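Local coordinates for polysialic acid O-acetyltransferase (Escherichia coli, PDB 3JQY), which transfers acetyl groups from acetyl-CoA to the O7 or O9 hydroxyls of capsular polysialic acid, favouring long polymers, at residues Thr101-Gly115 and Thr122-Ala136. Numbering follows the deposited sequence. Where two conformers were deposited one is given.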
ATOM      1  N   THR B 101      15.018  15.153  12.523  1.00 12.17           N
ATOM      2  CA  THR B 101      14.830  15.002  13.962  1.00 12.56           C
ATOM      3  C   THR B 101      16.147  14.802  14.691  1.00 13.55           C
ATOM      4  O   THR B 101      16.948  13.938  14.328  1.00 14.54           O
ATOM      5  CB  THR B 101      13.923  13.783  14.268  1.00 18.53           C
ATOM      6  OG1 THR B 101      12.620  13.995  13.711  1.00 20.25           O
ATOM      7  CG2 THR B 101      13.801  13.565  15.768  1.00 20.89           C
ATOM      8  N   LYS B 102      16.368  15.604  15.700  1.00 11.59           N
ATOM      9  CA  LYS B 102      17.491  15.436  16.580  1.00 17.05           C
ATOM     10  C   LYS B 102      18.873  15.342  15.962  1.00 19.84           C
ATOM     11  O   LYS B 102      19.663  14.483  16.286  1.00 19.63           O
ATOM     12  CB  LYS B 102      17.262  14.256  17.475  1.00 20.11           C
ATOM     13  CG  LYS B 102      16.173  14.478  18.444  1.00 29.63           C
ATOM     14  CD  LYS B 102      15.746  13.197  19.094  1.00 27.01           C
ATOM     15  CE  LYS B 102      14.942  13.476  20.221  1.00 42.68           C
ATOM     16  NZ  LYS B 102      13.600  13.043  20.092  1.00 40.59           N
ATOM     17  N   GLY B 103      19.145  16.285  15.102  1.00 15.83           N
ATOM     18  CA  GLY B 103      20.462  16.384  14.502  1.00 15.42           C
ATOM     19  C   GLY B 103      20.611  15.538  13.258  1.00 16.84           C
ATOM     20  O   GLY B 103      21.643  14.900  13.058  1.00 17.82           O
ATOM     21  N   SER B 104      19.580  15.531  12.416  1.00 12.54           N
ATOM     22  CA  SER B 104      19.629  14.779  11.170  1.00 13.12           C
ATOM     23  C   SER B 104      19.961  15.698   9.994  1.00 10.41           C
ATOM     24  O   SER B 104      19.760  16.910  10.063  1.00 15.73           O
ATOM     25  CB  SER B 104      18.289  14.084  10.920  1.00 14.82           C
ATOM     26  OG  SER B 104      18.027  13.107  11.917  1.00 13.75           O
ATOM     27  N   LYS B 105      20.472  15.103   8.919  1.00 10.38           N
ATOM     28  CA  LYS B 105      20.728  15.811   7.671  1.00 12.00           C
ATOM     29  C   LYS B 105      19.929  15.163   6.548  1.00 12.77           C
ATOM     30  O   LYS B 105      19.953  13.951   6.382  1.00 11.96           O
ATOM     31  CB  LYS B 105      22.216  15.767   7.319  1.00 12.94           C
ATOM     32  CG  LYS B 105      23.130  16.426   8.330  1.00 22.40           C
ATOM     33  CD  LYS B 105      24.562  16.470   7.795  1.00 25.38           C
ATOM     34  CE  LYS B 105      25.582  16.554   8.920  1.00 45.67           C
ATOM     35  NZ  LYS B 105      25.441  17.799   9.724  1.00 46.97           N
ATOM     36  N   VAL B 106      19.208  15.971   5.784  1.00 10.78           N
ATOM     37  CA  VAL B 106      18.464  15.452   4.644  1.00 12.78           C
ATOM     38  C   VAL B 106      18.894  16.286   3.453  1.00 12.80           C
ATOM     39  O   VAL B 106      18.791  17.505   3.484  1.00 12.10           O
ATOM     40  CB  VAL B 106      16.946  15.549   4.851  1.00 10.12           C
ATOM     41  CG1 VAL B 106      16.198  15.071   3.607  1.00 13.03           C
ATOM     42  CG2 VAL B 106      16.525  14.720   6.074  1.00 12.28           C
ATOM     43  N   ILE B 107      19.408  15.622   2.425  1.00 10.48           N
ATOM     44  CA  ILE B 107      19.916  16.303   1.241  0.56 11.16           C
ATOM     45  C   ILE B 107      19.268  15.719  -0.000  1.00 12.87           C
ATOM     46  O   ILE B 107      19.189  14.505  -0.147  1.00 15.94           O
ATOM     47  CB  ILE B 107      21.447  16.143   1.097  0.56 12.53           C
ATOM     48  CG1 ILE B 107      22.164  16.500   2.404  0.56 14.47           C
ATOM     49  CG2 ILE B 107      21.966  16.974  -0.077  0.56 15.80           C
ATOM     50  CD1 ILE B 107      21.854  17.881   2.923  0.56 13.80           C
ATOM     51  N   ILE B 108      18.808  16.591  -0.888  1.00 11.45           N
ATOM     52  CA  ILE B 108      18.203  16.167  -2.141  1.00  9.15           C
ATOM     53  C   ILE B 108      18.939  16.844  -3.296  1.00 12.06           C
ATOM     54  O   ILE B 108      19.023  18.067  -3.352  1.00 12.24           O
ATOM     55  CB  ILE B 108      16.721  16.527  -2.158  1.00  8.97           C
ATOM     56  CG1 ILE B 108      16.006  15.803  -1.003  1.00 16.37           C
ATOM     57  CG2 ILE B 108      16.101  16.176  -3.510  1.00 14.17           C
ATOM     58  CD1 ILE B 108      14.557  16.180  -0.838  1.00 26.02           C
ATOM     59  N   GLY B 109      19.490  16.041  -4.199  1.00 10.89           N
ATOM     60  CA  GLY B 109      20.384  16.535  -5.233  1.00 15.94           C
ATOM     61  C   GLY B 109      19.714  17.266  -6.386  1.00 13.25           C
ATOM     62  O   GLY B 109      18.494  17.399  -6.438  1.00 14.36           O
ATOM     63  N   ARG B 110      20.534  17.722  -7.327  1.00 10.54           N
ATOM     64  CA  ARG B 110      20.074  18.514  -8.463  1.00 13.46           C
ATOM     65  C   ARG B 110      19.239  17.722  -9.461  1.00 12.02           C
ATOM     66  O   ARG B 110      19.530  16.556  -9.739  1.00 12.03           O
ATOM     67  CB  ARG B 110      21.286  19.104  -9.198  1.00 15.34           C
ATOM     68  CG  ARG B 110      22.108  20.043  -8.350  1.00 12.54           C
ATOM     69  CD  ARG B 110      23.191  20.726  -9.179  1.00 27.23           C
ATOM     70  NE  ARG B 110      24.340  19.857  -9.405  1.00 34.27           N
ATOM     71  CZ  ARG B 110      25.408  19.810  -8.612  1.00 48.20           C
ATOM     72  NH1 ARG B 110      25.474  20.584  -7.537  1.00 46.20           N
ATOM     73  NH2 ARG B 110      26.412  18.990  -8.895  1.00 55.24           N
ATOM     74  N   ARG B 111      18.214  18.375 -10.006  1.00 12.97           N
ATOM     75  CA  ARG B 111      17.406  17.808 -11.082  1.00 14.68           C
ATOM     76  C   ARG B 111      16.702  16.516 -10.686  1.00 17.52           C
ATOM     77  O   ARG B 111      16.356  15.702 -11.536  1.00 17.10           O
ATOM     78  CB  ARG B 111      18.260  17.575 -12.337  1.00 14.47           C
ATOM     79  CG  ARG B 111      18.961  18.838 -12.844  1.00 16.13           C
ATOM     80  CD  ARG B 111      19.958  18.526 -13.953  1.00 19.70           C
ATOM     81  NE  ARG B 111      20.958  17.543 -13.534  1.00 19.41           N
ATOM     82  CZ  ARG B 111      22.129  17.841 -12.980  1.00 20.27           C
ATOM     83  NH1 ARG B 111      22.476  19.108 -12.766  1.00 19.50           N
ATOM     84  NH2 ARG B 111      22.958  16.868 -12.633  1.00 18.59           N
ATOM     85  N   THR B 112      16.485  16.332  -9.392  1.00 12.68           N
ATOM     86  CA  THR B 112      15.762  15.164  -8.919  1.00 11.78           C
ATOM     87  C   THR B 112      14.273  15.497  -8.819  1.00 11.18           C
ATOM     88  O   THR B 112      13.906  16.595  -8.402  1.00 14.58           O
ATOM     89  CB  THR B 112      16.322  14.701  -7.561  1.00 13.98           C
ATOM     90  OG1 THR B 112      17.519  13.937  -7.785  1.00 11.81           O
ATOM     91  CG2 THR B 112      15.304  13.862  -6.797  1.00 12.65           C
ATOM     92  N   THR B 113      13.420  14.563  -9.229  1.00 11.41           N
ATOM     93  CA  THR B 113      11.976  14.766  -9.146  1.00 10.71           C
ATOM     94  C   THR B 113      11.359  13.817  -8.135  1.00 13.19           C
ATOM     95  O   THR B 113      11.725  12.644  -8.067  1.00 11.82           O
ATOM     96  CB  THR B 113      11.289  14.608 -10.517  1.00 13.13           C
ATOM     97  OG1 THR B 113      11.470  13.270 -11.009  1.00 14.86           O
ATOM     98  CG2 THR B 113      11.901  15.586 -11.505  1.00 12.37           C
ATOM     99  N   ILE B 114      10.437  14.342  -7.336  1.00 10.93           N
ATOM    100  CA  ILE B 114       9.845  13.569  -6.252  1.00 10.69           C
ATOM    101  C   ILE B 114       8.333  13.732  -6.275  1.00 13.13           C
ATOM    102  O   ILE B 114       7.811  14.851  -6.250  1.00 14.67           O
ATOM    103  CB  ILE B 114      10.392  14.022  -4.888  1.00 12.49           C
ATOM    104  CG1 ILE B 114      11.898  13.726  -4.796  1.00 12.74           C
ATOM    105  CG2 ILE B 114       9.606  13.373  -3.762  1.00 13.04           C
ATOM    106  CD1 ILE B 114      12.616  14.440  -3.655  1.00 17.26           C
ATOM    107  N   GLY B 115       7.633  12.604  -6.327  1.00 13.88           N
ATOM    108  CA  GLY B 115       6.184  12.603  -6.430  1.00 13.36           C
ATOM    109  C   GLY B 115       5.433  12.826  -5.127  1.00 13.39           C
ATOM    110  O   GLY B 115       5.994  12.740  -4.034  1.00 13.98           O
ATOM    111  N   THR B 122      13.518  10.530  10.174  1.00 14.56           N
ATOM    112  CA  THR B 122      14.891  10.429  10.665  1.00 12.13           C
ATOM    113  C   THR B 122      14.962  10.409  12.188  1.00 16.24           C
ATOM    114  O   THR B 122      13.962  10.612  12.873  1.00 14.90           O
ATOM    115  CB  THR B 122      15.736  11.634  10.209  1.00 17.00           C
ATOM    116  OG1 THR B 122      15.135  12.840  10.699  1.00 15.79           O
ATOM    117  CG2 THR B 122      15.825  11.704   8.693  1.00 14.93           C
ATOM    118  N   ASP B 123      16.164  10.169  12.703  1.00 16.28           N
ATOM    119  CA  ASP B 123      16.456  10.342  14.125  1.00 15.69           C
ATOM    120  C   ASP B 123      17.965  10.334  14.308  1.00 18.45           C
ATOM    121  O   ASP B 123      18.589   9.269  14.337  1.00 16.01           O
ATOM    122  CB  ASP B 123      15.807   9.237  14.961  1.00 19.94           C
ATOM    123  CG  ASP B 123      16.009   9.434  16.456  1.00 25.69           C
ATOM    124  OD1 ASP B 123      16.639  10.435  16.855  1.00 27.08           O
ATOM    125  OD2 ASP B 123      15.527   8.586  17.234  1.00 37.15           O
ATOM    126  N   LYS B 124      18.544  11.530  14.405  1.00 12.77           N
ATOM    127  CA  LYS B 124      19.994  11.698  14.491  1.00 14.83           C
ATOM    128  C   LYS B 124      20.687  10.846  13.440  1.00 18.28           C
ATOM    129  O   LYS B 124      21.602  10.075  13.738  1.00 17.33           O
ATOM    130  CB  LYS B 124      20.509  11.348  15.891  1.00 19.07           C
ATOM    131  CG  LYS B 124      21.970  11.740  16.115  1.00 27.52           C
ATOM    132  CD  LYS B 124      22.369  11.667  17.588  1.00 33.65           C
ATOM    133  CE  LYS B 124      22.359  13.045  18.252  1.00 44.49           C
ATOM    134  NZ  LYS B 124      20.994  13.616  18.448  1.00 37.00           N
ATOM    135  N   CYS B 125      20.239  10.983  12.198  1.00 13.58           N
ATOM    136  CA  CYS B 125      20.843  10.244  11.102  1.00 14.13           C
ATOM    137  C   CYS B 125      20.668  11.000   9.789  1.00 18.36           C
ATOM    138  O   CYS B 125      20.165  12.121   9.771  1.00 17.39           O
ATOM    139  CB  CYS B 125      20.278   8.822  11.006  1.00 14.77           C
ATOM    140  SG  CYS B 125      18.533   8.731  10.570  1.00 17.08           S
ATOM    141  N   ASN B 126      21.097  10.394   8.692  1.00 15.05           N
ATOM    142  CA  ASN B 126      21.142  11.117   7.426  1.00 11.18           C
ATOM    143  C   ASN B 126      20.336  10.413   6.360  1.00 14.22           C
ATOM    144  O   ASN B 126      20.381   9.193   6.249  1.00 12.72           O
ATOM    145  CB  ASN B 126      22.587  11.266   6.958  1.00 15.92           C
ATOM    146  CG  ASN B 126      23.465  11.938   7.999  1.00 21.87           C
ATOM    147  OD1 ASN B 126      24.616  11.549   8.205  1.00 29.91           O
ATOM    148  ND2 ASN B 126      22.917  12.943   8.671  1.00 15.01           N
ATOM    149  N   VAL B 127      19.589  11.186   5.583  1.00 11.04           N
ATOM    150  CA  VAL B 127      18.930  10.644   4.408  1.00  9.46           C
ATOM    151  C   VAL B 127      19.359  11.495   3.226  1.00 13.00           C
ATOM    152  O   VAL B 127      19.240  12.713   3.262  1.00 11.12           O
ATOM    153  CB  VAL B 127      17.399  10.640   4.552  1.00 10.50           C
ATOM    154  CG1 VAL B 127      16.755  10.248   3.237  1.00 12.30           C
ATOM    155  CG2 VAL B 127      16.975   9.674   5.669  1.00 12.45           C
ATOM    156  N   THR B 128      19.895  10.849   2.197  1.00 10.90           N
ATOM    157  CA  THR B 128      20.462  11.556   1.058  1.00 13.14           C
ATOM    158  C   THR B 128      19.908  10.989  -0.240  1.00 13.15           C
ATOM    159  O   THR B 128      19.823   9.768  -0.408  1.00 13.09           O
ATOM    160  CB  THR B 128      21.990  11.400   1.026  1.00 12.53           C
ATOM    161  OG1 THR B 128      22.559  12.076   2.156  1.00 20.73           O
ATOM    162  CG2 THR B 128      22.555  11.991  -0.254  1.00 26.67           C
ATOM    163  N   ILE B 129      19.506  11.873  -1.144  1.00 11.61           N
ATOM    164  CA  ILE B 129      19.129  11.466  -2.496  1.00 11.06           C
ATOM    165  C   ILE B 129      20.046  12.189  -3.464  1.00 11.40           C
ATOM    166  O   ILE B 129      20.223  13.397  -3.367  1.00 14.04           O
ATOM    167  CB  ILE B 129      17.660  11.826  -2.827  1.00 12.65           C
ATOM    168  CG1 ILE B 129      16.717  11.208  -1.786  1.00 15.53           C
ATOM    169  CG2 ILE B 129      17.296  11.357  -4.236  1.00 13.40           C
ATOM    170  CD1 ILE B 129      15.254  11.359  -2.124  1.00 15.40           C
ATOM    171  N   GLY B 130      20.629  11.445  -4.396  1.00 12.50           N
ATOM    172  CA  GLY B 130      21.590  12.000  -5.335  1.00 11.62           C
ATOM    173  C   GLY B 130      20.964  12.873  -6.398  1.00 13.18           C
ATOM    174  O   GLY B 130      19.767  13.166  -6.363  1.00 12.80           O
ATOM    175  N   HIS B 131      21.779  13.290  -7.355  1.00 12.31           N
ATOM    176  CA  HIS B 131      21.284  14.087  -8.466  1.00 12.16           C
ATOM    177  C   HIS B 131      20.574  13.194  -9.463  1.00 11.28           C
ATOM    178  O   HIS B 131      20.814  11.987  -9.509  1.00 12.78           O
ATOM    179  CB  HIS B 131      22.444  14.799  -9.170  1.00 12.48           C
ATOM    180  CG  HIS B 131      23.405  15.465  -8.237  1.00 17.17           C
ATOM    181  ND1 HIS B 131      23.067  16.570  -7.484  1.00 16.91           N
ATOM    182  CD2 HIS B 131      24.701  15.196  -7.949  1.00 23.88           C
ATOM    183  CE1 HIS B 131      24.108  16.944  -6.763  1.00 25.54           C
ATOM    184  NE2 HIS B 131      25.113  16.126  -7.025  1.00 22.81           N
ATOM    185  N   ASP B 132      19.693  13.793 -10.256  1.00 12.95           N
ATOM    186  CA  ASP B 132      19.072  13.119 -11.397  1.00 14.85           C
ATOM    187  C   ASP B 132      18.272  11.871 -11.037  1.00 14.63           C
ATOM    188  O   ASP B 132      18.164  10.945 -11.847  1.00 13.23           O
ATOM    189  CB  ASP B 132      20.128  12.759 -12.446  1.00 12.05           C
ATOM    190  CG  ASP B 132      20.833  13.972 -12.992  1.00 17.53           C
ATOM    191  OD1 ASP B 132      20.138  14.895 -13.474  1.00 18.24           O
ATOM    192  OD2 ASP B 132      22.083  13.999 -12.944  1.00 17.08           O
ATOM    193  N   CYS B 133      17.692  11.847  -9.842  1.00 12.68           N
ATOM    194  CA  CYS B 133      16.820  10.732  -9.473  1.00  8.43           C
ATOM    195  C   CYS B 133      15.371  10.957  -9.902  1.00 11.35           C
ATOM    196  O   CYS B 133      14.919  12.097 -10.059  1.00 11.04           O
ATOM    197  CB  CYS B 133      16.881  10.445  -7.967  1.00 10.22           C
ATOM    198  SG  CYS B 133      18.456   9.737  -7.421  1.00 12.15           S
ATOM    199  N   MET B 134      14.660   9.855 -10.109  1.00 10.01           N
ATOM    200  CA  MET B 134      13.233   9.892 -10.384  1.00 10.43           C
ATOM    201  C   MET B 134      12.537   9.121  -9.273  1.00 11.27           C
ATOM    202  O   MET B 134      12.578   7.891  -9.240  1.00 11.26           O
ATOM    203  CB  MET B 134      12.922   9.265 -11.749  1.00 12.50           C
ATOM    204  CG  MET B 134      11.438   9.316 -12.133  1.00 13.28           C
ATOM    205  SD  MET B 134      11.164   8.913 -13.877  1.00 16.37           S
ATOM    206  CE  MET B 134      11.599   7.174 -13.896  1.00 16.55           C
ATOM    207  N   ILE B 135      11.940   9.857  -8.341  1.00 10.01           N
ATOM    208  CA  ILE B 135      11.231   9.258  -7.218  1.00  9.64           C
ATOM    209  C   ILE B 135       9.730   9.368  -7.474  1.00 10.48           C
ATOM    210  O   ILE B 135       9.187  10.473  -7.561  1.00 11.58           O
ATOM    211  CB  ILE B 135      11.582   9.977  -5.898  1.00 10.39           C
ATOM    212  CG1 ILE B 135      13.106  10.103  -5.720  1.00 15.76           C
ATOM    213  CG2 ILE B 135      10.919   9.288  -4.713  1.00  8.84           C
ATOM    214  CD1 ILE B 135      13.864   8.802  -5.871  1.00 12.72           C
ATOM    215  N   ALA B 136       9.059   8.229  -7.610  1.00 10.75           N
ATOM    216  CA  ALA B 136       7.636   8.220  -7.928  1.00 10.97           C
ATOM    217  C   ALA B 136       6.791   8.598  -6.713  1.00 12.16           C
ATOM    218  O   ALA B 136       7.325   8.953  -5.658  1.00 13.37           O
ATOM    219  CB  ALA B 136       7.224   6.853  -8.453  1.00 14.46           C
TER
HETATM  220  O   HOH W   1      11.561  12.189  11.641  1.00 23.90           O
HETATM  221  O   HOH W   2      23.255  13.281  11.292  1.00 23.24           O
HETATM  222  O   HOH W   3      22.466  13.615   4.356  1.00 26.66           O
HETATM  223  O   HOH W   4      17.714  14.573 -14.329  1.00 26.75           O
HETATM  224  O   HOH W   5       9.247  11.898 -10.066  1.00 14.91           O
HETATM  225  O   HOH W   6       6.975  10.026  -3.189  1.00 10.14           O
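Arg110 lays its guanidinium flat over one face of the His131 ring: the planes differ by 15° and the centres lie 4.1 Å apart. The same ring is fixed in rotation at its edge, where Arg110 N donates to His131 ND1 (2.8 Å) in the ring plane. Next door, Arg111 grips Asp132 side-on, NE reaching OD1 at 2.8 Å and NH2 reaching OD2 at 3.0 Å, each on the syn side of the carboxylate; a bend at chi3 (-56°) turns the guanidinium to this task. Tyr238 OH also bonds Asp132 OD2. An alanine in place of Arg111 would probably cost the carboxylate its two-pronged cationic partner, though not the tyrosine bond. Thr112 OG1 bridges the corner, donating to Gly130 O (2.8 Å) and accepting from Cys133 N (2.9 Å). Inside, Ile114 CG1 runs alongside Ile135 CB at 3.9 Å, both side chains pointing the same way. Strands 105-108 and 126-129 stay parallel within 3°, their axes 4.8 Å apart, joined by a backbone ladder. Such in-register stacking of successive parallel coils, with Val106, Ile108, Val127 and Ile129 on one face, is characteristic of the left-handed beta-helix of hexapeptide-repeat acyltransferases.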